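PDB 5CEF: aspartate-semialdehyde dehydrogenase from Cryptococcus neoformans var. neoformans JEC21, which catalyses the NADPH-dependent reductive dephosphorylation of 4-phospho-L-aspartate to its semialdehyde, the second step in making the aspartate family of amino acids. Local coordinates for residues G47-R52 and V66-V71; L122-V127 and P139-Q144; G320-V325 and N344-A349. One frame throughout, in Å; residues are numbered along the deposited sequence.

Contact 1: residues G47-R52 and V66-V71; sequences GQQYAR and VRHMVV
Tyr50 is the buried end of this contact. Its backbone N gives a hydrogen bond of 2.8 Å to Met69 O. CG stands anti to the backbone N (chi1 -171°), and the end of the side chain leads away from 66-71, where Tyr50 OH bonds to Ala16 O. Val71 CG1 meets the ring at its edge, near the ring plane, 3.8 Å from Tyr50 CD1, with the two side chains crossing at about a right angle. Val66 CG2 comes in obliquely beside Tyr50 CD2. The ring also packs on Gln22 and Ile25 of helix 19-29. Next along, Ala51 CB sits against the aliphatic part of Arg67, 3.6 Å from Arg67 CD, while Ala51 N donates to Arg67 O.

The two backbones run antiparallel and join at a single beta bridge, with Gln49 and Val70 as its non-hydrogen-bonded pair. Gly47 N bonds to Val71 O (2.9 Å) and Val71 N to Gln48 O (3.0 Å). This ties the turn before helix 50-53 to the entry of 71-72, an outermost strand of the parallel Rossmann sheet within this chain. Tyr50 also touches Thr17, and Val71 touches Ser45, both probably NADP-binding, as in relatives, consistent with the packed side lying near the cofactor site.

Toward solvent the contact thins to polar side chains. Gln49, at the N-cap position of the helix, reaches along an extended chain to exposed His68, whose ND1 donates to Gln49 OE1 at 3.0 Å. The acceptor lies near the imidazole plane, yet the donor stands 36° out of the amide carbonyl plane, and ring and amide planes are 60° apart. The same Gln49 OE1 lies over one face of the Arg52 guanidinium, 3.2 Å above its plane and displaced toward the rim.

Contact 2: residues L122-V127 and P139-Q144; sequences LCPLIV and PYQREQ
Leu122 CD2 approaches the Tyr140 ring obliquely, 3.5 Å from Tyr140 CE2 and nearly as close to Tyr140 CD2. One face of the ring is occupied from within the same helix by Gln144 CG, 3.6 Å above the plane and displaced toward the rim. The other methyl of Leu122 reaches Gln144 as well, with CD1 4.1 Å from Gln144 CB, so the leucine fork straddles two residues one helical turn apart.

The second flat group is the Gln141 amide. Gln141 CG lies anti to its backbone N (chi1 179°), and the chain runs extended past Leu122, with Gln141 CG 3.9 Å from Leu122 CB. At its end Gln141 NE2 comes 2.9 Å from Leu122 O, but the N-H points well off the line (127°) and the bond is weak. Cys123 SG lies close by, 3.9 Å from Gln141 NE2 and about as far from OE1. The firmer hold on this amide is on the oxygen: Gln141 OE1 accepts from Ile152 N, at the start of strand 151-155, and from Arg104 NH1. A buried glutamine thus touches three parts of the chain at once, and these bonds would fix the rotation of its amide.

Further along, Pro124 and Ile126 form backbone hydrogen bonds with Thr154, pairing 125-126 with strand 151-155; within this chain it is an outermost strand of the parallel sheet. Strand 125-126, helix 138-145 and strand 151-155 make up a beta-alpha-beta unit, and the contact packs its crossover helix against the chain entering its first strand, as in Rossmann-type domains.

Contact 3: residues G320-V325 and N344-A349; sequences GACVSV and NVRLGA
Arg346 and Leu347 both contact Cys322, through Arg346 CB on SG and Leu347 on CB. Arg346 NH1 donates to Ala321 O at 2.7 Å; the oxygen lies near the guanidinium plane, but the donor stands 53° above the plane of the carbonyl, and the N-H...O angle is 135°. Gly320 CA lies over one face of the guanidinium, offset toward its rim. The Arg346 chain bends at chi2 and chi3, and Cys322 SG lies 3.7 Å from Arg346 CB and also at the guanidinium edge. On the apolar side, Cys322 CB packs on Leu347 CD2 at 3.7 Å, and Val323 CG2 reaches the same methyl more loosely.

In the next shell, Arg346 NH2 is bonded to Leu317 O, so a second carbonyl grips the guanidinium. Asp343 OD1 accepts from Arg346 N. Asn344, which probably binds NADP as in relatives, touches Cys158, the predicted acyl-thioester nucleophile.

The contact is buried at the end of the antiparallel pair 323-330 and 336-342, where Cys322 still bonds through its backbone to Asp343. Val323 leans on Pro166 of helix 158-174, and Gly348, at the N-cap position, leads into helix 349-362.

How the contacts relate
The three contacts follow one another along the chain without overlap. Contacts 1 and 2 lie at the two ends of the parallel Rossmann sheet as it is built within this chain, at strands 71-72 and 125-126; their centres are 33 Å apart. Contact 3 lies in the dimerisation domain, at the mixed sheet, with its centre 30 Å from that of contact 1 and 26 Å from that of contact 2. None touches another, though contacts 2 and 3 come within about 6 Å at their nearest atoms. Contact 1 borders the probable cofactor site, contact 3 lies beside the predicted catalytic cysteine, and contact 2, away from both, is structural packing at the sheet's far border.

Contact 1: residues G47-R52 and V66-V71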
loop_
_atom_site.group_PDB
_atom_site.type_symbol
_atom_site.label_atom_id
_atom_site.label_comp_id
_atom_site.label_asym_id
_atom_site.label_seq_id
_atom_site.Cartn_x
_atom_site.Cartn_y
_atom_site.Cartn_z
ATOM N N GLY A 47 -6.827 37.025 16.458
ATOM C CA GLY A 47 -6.166 37.607 17.610
ATOM C C GLY A 47 -5.072 36.744 18.221
ATOM O O GLY A 47 -4.286 37.219 19.034
ATOM N N GLN A 48 -4.997 35.478 17.857
ATOM C CA GLN A 48 -3.934 34.638 18.380
ATOM C C GLN A 48 -2.762 34.586 17.410
ATOM O O GLN A 48 -2.901 34.888 16.246
ATOM C CB GLN A 48 -4.452 33.219 18.639
ATOM C CG GLN A 48 -5.447 33.103 19.796
ATOM C CD GLN A 48 -6.006 31.704 19.956
ATOM O OE1 GLN A 48 -5.293 30.781 20.376
ATOM N NE2 GLN A 48 -7.264 31.525 19.580
ATOM N N GLN A 49 -1.610 34.165 17.911
ATOM C CA GLN A 49 -0.430 34.006 17.088
ATOM C C GLN A 49 -0.502 32.738 16.287
ATOM O O GLN A 49 -0.979 31.708 16.778
ATOM C CB GLN A 49 0.844 34.016 17.939
ATOM C CG GLN A 49 1.059 35.334 18.667
ATOM C CD GLN A 49 2.426 35.456 19.304
ATOM O OE1 GLN A 49 3.192 34.482 19.408
ATOM N NE2 GLN A 49 2.744 36.664 19.749
ATOM N N TYR A 50 -0.002 32.824 15.056
ATOM C CA TYR A 50 -0.077 31.717 14.108
ATOM C C TYR A 50 0.411 30.424 14.764
ATOM O O TYR A 50 -0.261 29.380 14.705
ATOM C CB TYR A 50 0.736 32.026 12.822
ATOM C CG TYR A 50 0.543 31.015 11.698
ATOM C CD1 TYR A 50 -0.615 31.006 10.954
ATOM C CD2 TYR A 50 1.505 30.039 11.411
ATOM C CE1 TYR A 50 -0.825 30.087 9.942
ATOM C CE2 TYR A 50 1.294 29.099 10.399
ATOM C CZ TYR A 50 0.118 29.135 9.669
ATOM O OH TYR A 50 -0.133 28.230 8.665
ATOM N N ALA A 51 1.583 30.499 15.380
ATOM C CA ALA A 51 2.215 29.310 15.949
ATOM C C ALA A 51 1.326 28.574 16.956
ATOM O O ALA A 51 1.371 27.350 17.033
ATOM C CB ALA A 51 3.555 29.688 16.578
ATOM N N ARG A 52 0.494 29.318 17.685
ATOM C CA ARG A 52 -0.354 28.719 18.720
ATOM C C ARG A 52 -1.675 28.152 18.204
ATOM O O ARG A 52 -2.268 27.307 18.868
ATOM C CB ARG A 52 -0.625 29.712 19.878
ATOM C CG ARG A 52 0.411 29.800 21.022
ATOM C CD ARG A 52 0.442 31.284 21.498
ATOM N NE ARG A 52 1.772 31.866 21.772
ATOM C CZ ARG A 52 1.988 33.087 22.291
ATOM N NH1 ARG A 52 0.978 33.891 22.608
ATOM N NH2 ARG A 52 3.234 33.501 22.499
ATOM N N VAL A 66 6.975 34.204 10.670
ATOM C CA VAL A 66 5.556 34.096 10.989
ATOM C C VAL A 66 5.210 33.558 12.361
ATOM O O VAL A 66 4.050 33.670 12.768
ATOM C CB VAL A 66 4.783 33.239 9.960
ATOM C CG1 VAL A 66 5.015 33.788 8.579
ATOM C CG2 VAL A 66 5.176 31.769 10.021
ATOM N N ARG A 67 6.157 32.960 13.066
ATOM C CA ARG A 67 5.851 32.322 14.361
ATOM C C ARG A 67 4.958 33.238 15.218
ATOM O O ARG A 67 3.887 32.805 15.725
ATOM C CB ARG A 67 7.165 31.960 15.091
ATOM C CG ARG A 67 6.993 31.328 16.458
ATOM C CD ARG A 67 7.181 29.825 16.447
ATOM N NE ARG A 67 8.562 29.420 16.229
ATOM C CZ ARG A 67 8.933 28.191 15.880
ATOM N NH1 ARG A 67 8.027 27.237 15.670
ATOM N NH2 ARG A 67 10.222 27.911 15.722
ATOM N N HIS A 68 5.365 34.503 15.307
ATOM C CA HIS A 68 4.718 35.471 16.176
ATOM C C HIS A 68 3.791 36.466 15.447
ATOM O O HIS A 68 3.297 37.414 16.051
ATOM C CB HIS A 68 5.805 36.214 16.980
ATOM C CG HIS A 68 6.637 35.312 17.849
ATOM N ND1 HIS A 68 6.080 34.393 18.722
ATOM C CD2 HIS A 68 7.977 35.198 17.987
ATOM C CE1 HIS A 68 7.044 33.746 19.352
ATOM N NE2 HIS A 68 8.203 34.215 18.923
ATOM N N MET A 69 3.488 36.210 14.176
ATOM C CA MET A 69 2.454 36.980 13.461
ATOM C C MET A 69 1.072 36.599 13.971
ATOM O O MET A 69 0.792 35.430 14.326
ATOM C CB MET A 69 2.461 36.715 11.952
ATOM C CG MET A 69 3.503 37.488 11.171
ATOM S SD MET A 69 3.389 37.215 9.399
ATOM C CE MET A 69 2.188 38.444 8.952
ATOM N N VAL A 70 0.193 37.578 13.973
ATOM C CA VAL A 70 -1.119 37.333 14.482
ATOM C C VAL A 70 -2.101 37.132 13.337
ATOM O O VAL A 70 -2.181 37.973 12.439
ATOM C CB VAL A 70 -1.542 38.523 15.347
ATOM C CG1 VAL A 70 -3.017 38.474 15.720
ATOM C CG2 VAL A 70 -0.647 38.615 16.590
ATOM N N VAL A 71 -2.948 36.110 13.459
ATOM C CA VAL A 71 -4.012 35.877 12.485
ATOM C C VAL A 71 -5.204 36.761 12.790
ATOM O O VAL A 71 -5.479 37.089 13.942
ATOM C CB VAL A 71 -4.423 34.402 12.348
ATOM C CG1 VAL A 71 -3.199 33.511 12.194
ATOM C CG2 VAL A 71 -5.278 33.954 13.510
#

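Contact 2: residues L122-V127 and P139-Q144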
loop_
_atom_site.group_PDB
_atom_site.type_symbol
_atom_site.label_atom_id
_atom_site.label_comp_id
_atom_site.label_asym_id
_atom_site.label_seq_id
_atom_site.Cartn_x
_atom_site.Cartn_y
_atom_site.Cartn_z
ATOM N N LEU A 122 -15.072 37.452 -16.822
ATOM C CA LEU A 122 -14.056 38.515 -16.694
ATOM C C LEU A 122 -12.803 38.088 -15.910
ATOM O O LEU A 122 -11.840 38.858 -15.801
ATOM C CB LEU A 122 -14.655 39.726 -15.979
ATOM C CG LEU A 122 -15.957 40.299 -16.550
ATOM C CD1 LEU A 122 -16.621 41.236 -15.570
ATOM C CD2 LEU A 122 -15.672 40.992 -17.881
ATOM N N CYS A 123 -12.815 36.869 -15.385
ATOM C CA CYS A 123 -11.760 36.427 -14.516
ATOM C C CYS A 123 -10.913 35.371 -15.212
ATOM O O CYS A 123 -11.411 34.305 -15.543
ATOM C CB CYS A 123 -12.356 35.840 -13.240
ATOM S SG CYS A 123 -13.314 37.019 -12.265
ATOM N N PRO A 124 -9.626 35.654 -15.413
ATOM C CA PRO A 124 -8.742 34.663 -16.013
ATOM C C PRO A 124 -8.556 33.443 -15.135
ATOM O O PRO A 124 -8.566 33.552 -13.910
ATOM C CB PRO A 124 -7.402 35.391 -16.131
ATOM C CG PRO A 124 -7.686 36.824 -15.884
ATOM C CD PRO A 124 -8.882 36.858 -14.999
ATOM N N LEU A 125 -8.434 32.292 -15.780
ATOM C CA LEU A 125 -8.139 31.034 -15.138
ATOM C C LEU A 125 -6.799 30.586 -15.693
ATOM O O LEU A 125 -6.710 30.111 -16.826
ATOM C CB LEU A 125 -9.204 30.018 -15.492
ATOM C CG LEU A 125 -8.896 28.552 -15.171
ATOM C CD1 LEU A 125 -8.616 28.373 -13.685
ATOM C CD2 LEU A 125 -10.062 27.687 -15.586
ATOM N N ILE A 126 -5.741 30.801 -14.926
ATOM C CA ILE A 126 -4.401 30.732 -15.457
ATOM C C ILE A 126 -3.595 29.572 -14.898
ATOM O O ILE A 126 -3.476 29.396 -13.697
ATOM C CB ILE A 126 -3.669 32.049 -15.218
ATOM C CG1 ILE A 126 -4.342 33.156 -16.031
ATOM C CG2 ILE A 126 -2.211 31.917 -15.632
ATOM C CD1 ILE A 126 -3.878 34.572 -15.718
ATOM N N VAL A 127 -3.082 28.762 -15.799
ATOM C CA VAL A 127 -1.979 27.853 -15.534
ATOM C C VAL A 127 -0.739 28.612 -15.927
ATOM O O VAL A 127 -0.551 28.927 -17.097
ATOM C CB VAL A 127 -2.075 26.585 -16.402
ATOM C CG1 VAL A 127 -0.822 25.720 -16.276
ATOM C CG2 VAL A 127 -3.324 25.831 -15.997
ATOM N N PRO A 139 -7.663 44.878 -17.213
ATOM C CA PRO A 139 -8.170 46.265 -17.260
ATOM C C PRO A 139 -9.674 46.312 -17.489
ATOM O O PRO A 139 -10.376 47.059 -16.819
ATOM C CB PRO A 139 -7.398 46.877 -18.433
ATOM C CG PRO A 139 -6.090 46.159 -18.382
ATOM C CD PRO A 139 -6.452 44.722 -18.042
ATOM N N TYR A 140 -10.167 45.464 -18.386
ATOM C CA TYR A 140 -11.602 45.367 -18.628
ATOM C C TYR A 140 -12.381 44.869 -17.402
ATOM O O TYR A 140 -13.507 45.322 -17.147
ATOM C CB TYR A 140 -11.889 44.489 -19.863
ATOM C CG TYR A 140 -13.341 44.504 -20.255
ATOM C CD1 TYR A 140 -13.946 45.679 -20.711
ATOM C CD2 TYR A 140 -14.136 43.371 -20.128
ATOM C CE1 TYR A 140 -15.286 45.718 -21.068
ATOM C CE2 TYR A 140 -15.486 43.403 -20.474
ATOM C CZ TYR A 140 -16.042 44.579 -20.955
ATOM O OH TYR A 140 -17.360 44.625 -21.270
ATOM N N GLN A 141 -11.801 43.944 -16.643
ATOM C CA GLN A 141 -12.468 43.433 -15.429
ATOM C C GLN A 141 -12.618 44.563 -14.438
ATOM O O GLN A 141 -13.681 44.738 -13.842
ATOM C CB GLN A 141 -11.720 42.233 -14.777
ATOM C CG GLN A 141 -12.409 41.717 -13.511
ATOM C CD GLN A 141 -11.609 40.699 -12.665
ATOM O OE1 GLN A 141 -11.763 40.649 -11.432
ATOM N NE2 GLN A 141 -10.838 39.850 -13.312
ATOM N N ARG A 142 -11.530 45.309 -14.246
ATOM C CA ARG A 142 -11.529 46.497 -13.381
ATOM C C ARG A 142 -12.566 47.531 -13.810
ATOM O O ARG A 142 -13.425 47.936 -13.012
ATOM C CB ARG A 142 -10.172 47.165 -13.420
ATOM C CG ARG A 142 -9.119 46.437 -12.631
ATOM C CD ARG A 142 -7.738 46.940 -13.000
ATOM N NE ARG A 142 -6.756 46.543 -12.003
ATOM C CZ ARG A 142 -5.436 46.659 -12.155
ATOM N NH1 ARG A 142 -4.929 47.179 -13.269
ATOM N NH2 ARG A 142 -4.628 46.256 -11.190
ATOM N N GLU A 143 -12.497 47.926 -15.073
ATOM C CA GLU A 143 -13.429 48.905 -15.606
ATOM C C GLU A 143 -14.873 48.467 -15.348
ATOM O O GLU A 143 -15.647 49.235 -14.791
ATOM C CB GLU A 143 -13.170 49.137 -17.083
ATOM C CG GLU A 143 -14.279 49.886 -17.811
ATOM C CD GLU A 143 -14.192 49.709 -19.320
ATOM O OE1 GLU A 143 -15.238 49.366 -19.952
ATOM O OE2 GLU A 143 -13.053 49.868 -19.844
ATOM N N GLN A 144 -15.206 47.203 -15.634
ATOM C CA GLN A 144 -16.581 46.716 -15.423
ATOM C C GLN A 144 -17.048 46.684 -13.973
ATOM O O GLN A 144 -18.252 46.676 -13.722
ATOM C CB GLN A 144 -16.774 45.334 -15.992
ATOM C CG GLN A 144 -16.631 45.308 -17.482
ATOM C CD GLN A 144 -17.821 45.952 -18.160
ATOM O OE1 GLN A 144 -18.952 45.497 -18.004
ATOM N NE2 GLN A 144 -17.565 46.999 -18.937
#

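Contact 3: residues G320-V325 and N344-A349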
loop_
_atom_site.group_PDB
_atom_site.type_symbol
_atom_site.label_atom_id
_atom_site.label_comp_id
_atom_site.label_asym_id
_atom_site.label_seq_id
_atom_site.Cartn_x
_atom_site.Cartn_y
_atom_site.Cartn_z
ATOM N N GLY A 320 14.323 22.015 -11.790
ATOM C CA GLY A 320 13.046 22.408 -11.245
ATOM C C GLY A 320 11.850 21.876 -12.030
ATOM O O GLY A 320 10.731 22.384 -11.847
ATOM N N ALA A 321 12.066 20.868 -12.888
ATOM C CA ALA A 321 11.010 20.381 -13.777
ATOM C C ALA A 321 9.874 19.726 -13.005
ATOM O O ALA A 321 10.095 18.975 -12.064
ATOM C CB ALA A 321 11.557 19.422 -14.817
ATOM N N CYS A 322 8.658 20.028 -13.444
ATOM C CA CYS A 322 7.451 19.712 -12.705
ATOM C C CYS A 322 6.467 18.813 -13.466
ATOM O O CYS A 322 5.688 18.118 -12.824
ATOM C CB CYS A 322 6.791 21.003 -12.224
ATOM S SG CYS A 322 7.556 21.563 -10.688
ATOM N N VAL A 323 6.527 18.818 -14.811
ATOM C CA VAL A 323 5.715 17.975 -15.642
ATOM C C VAL A 323 6.593 17.103 -16.534
ATOM O O VAL A 323 7.574 17.574 -17.088
ATOM C CB VAL A 323 4.797 18.807 -16.505
ATOM C CG1 VAL A 323 3.922 17.934 -17.404
ATOM C CG2 VAL A 323 3.931 19.683 -15.603
ATOM N N SER A 324 6.274 15.816 -16.653
ATOM C CA SER A 324 7.015 14.967 -17.556
ATOM C C SER A 324 6.078 14.078 -18.326
ATOM O O SER A 324 4.913 13.959 -17.980
ATOM C CB SER A 324 8.109 14.171 -16.835
ATOM O OG SER A 324 7.666 13.518 -15.665
ATOM N N VAL A 325 6.575 13.512 -19.408
ATOM C CA VAL A 325 5.812 12.650 -20.304
ATOM C C VAL A 325 6.675 11.513 -20.827
ATOM O O VAL A 325 7.914 11.624 -20.831
ATOM C CB VAL A 325 5.284 13.424 -21.524
ATOM C CG1 VAL A 325 4.447 14.633 -21.098
ATOM C CG2 VAL A 325 6.449 13.923 -22.336
ATOM N N ASN A 344 2.725 17.125 -8.050
ATOM C CA ASN A 344 1.816 18.045 -7.395
ATOM C C ASN A 344 2.288 18.635 -6.077
ATOM O O ASN A 344 1.648 19.559 -5.537
ATOM C CB ASN A 344 0.476 17.379 -7.215
ATOM C CG ASN A 344 0.551 16.162 -6.306
ATOM O OD1 ASN A 344 1.452 15.330 -6.396
ATOM N ND2 ASN A 344 -0.422 16.043 -5.441
ATOM N N VAL A 345 3.400 18.123 -5.558
ATOM C CA VAL A 345 4.010 18.727 -4.391
ATOM C C VAL A 345 4.798 19.946 -4.834
ATOM O O VAL A 345 4.600 21.042 -4.308
ATOM C CB VAL A 345 4.923 17.718 -3.612
ATOM C CG1 VAL A 345 5.769 18.432 -2.550
ATOM C CG2 VAL A 345 4.074 16.628 -2.958
ATOM N N ARG A 346 5.709 19.754 -5.781
ATOM C CA ARG A 346 6.456 20.882 -6.290
ATOM C C ARG A 346 5.523 21.900 -6.997
ATOM O O ARG A 346 5.631 23.113 -6.749
ATOM C CB ARG A 346 7.627 20.432 -7.173
ATOM C CG ARG A 346 9.005 20.427 -6.471
ATOM C CD ARG A 346 9.987 21.322 -7.226
ATOM N NE ARG A 346 11.248 20.658 -7.540
ATOM C CZ ARG A 346 11.504 19.930 -8.618
ATOM N NH1 ARG A 346 10.577 19.707 -9.546
ATOM N NH2 ARG A 346 12.718 19.424 -8.769
ATOM N N LEU A 347 4.628 21.428 -7.877
ATOM C CA LEU A 347 3.769 22.349 -8.632
ATOM C C LEU A 347 2.336 22.256 -8.146
ATOM O O LEU A 347 1.427 21.902 -8.885
ATOM C CB LEU A 347 3.902 22.109 -10.128
ATOM C CG LEU A 347 3.202 23.101 -11.042
ATOM C CD1 LEU A 347 3.484 24.539 -10.642
ATOM C CD2 LEU A 347 3.594 22.851 -12.497
ATOM N N GLY A 348 2.177 22.552 -6.860
ATOM C CA GLY A 348 0.886 22.544 -6.217
ATOM C C GLY A 348 0.154 23.875 -6.335
ATOM O O GLY A 348 0.595 24.778 -7.052
ATOM N N ALA A 349 -0.976 23.999 -5.642
ATOM C CA ALA A 349 -1.805 25.219 -5.688
ATOM C C ALA A 349 -1.039 26.493 -5.288
ATOM O O ALA A 349 -1.175 27.534 -5.913
ATOM C CB ALA A 349 -3.046 25.052 -4.799
#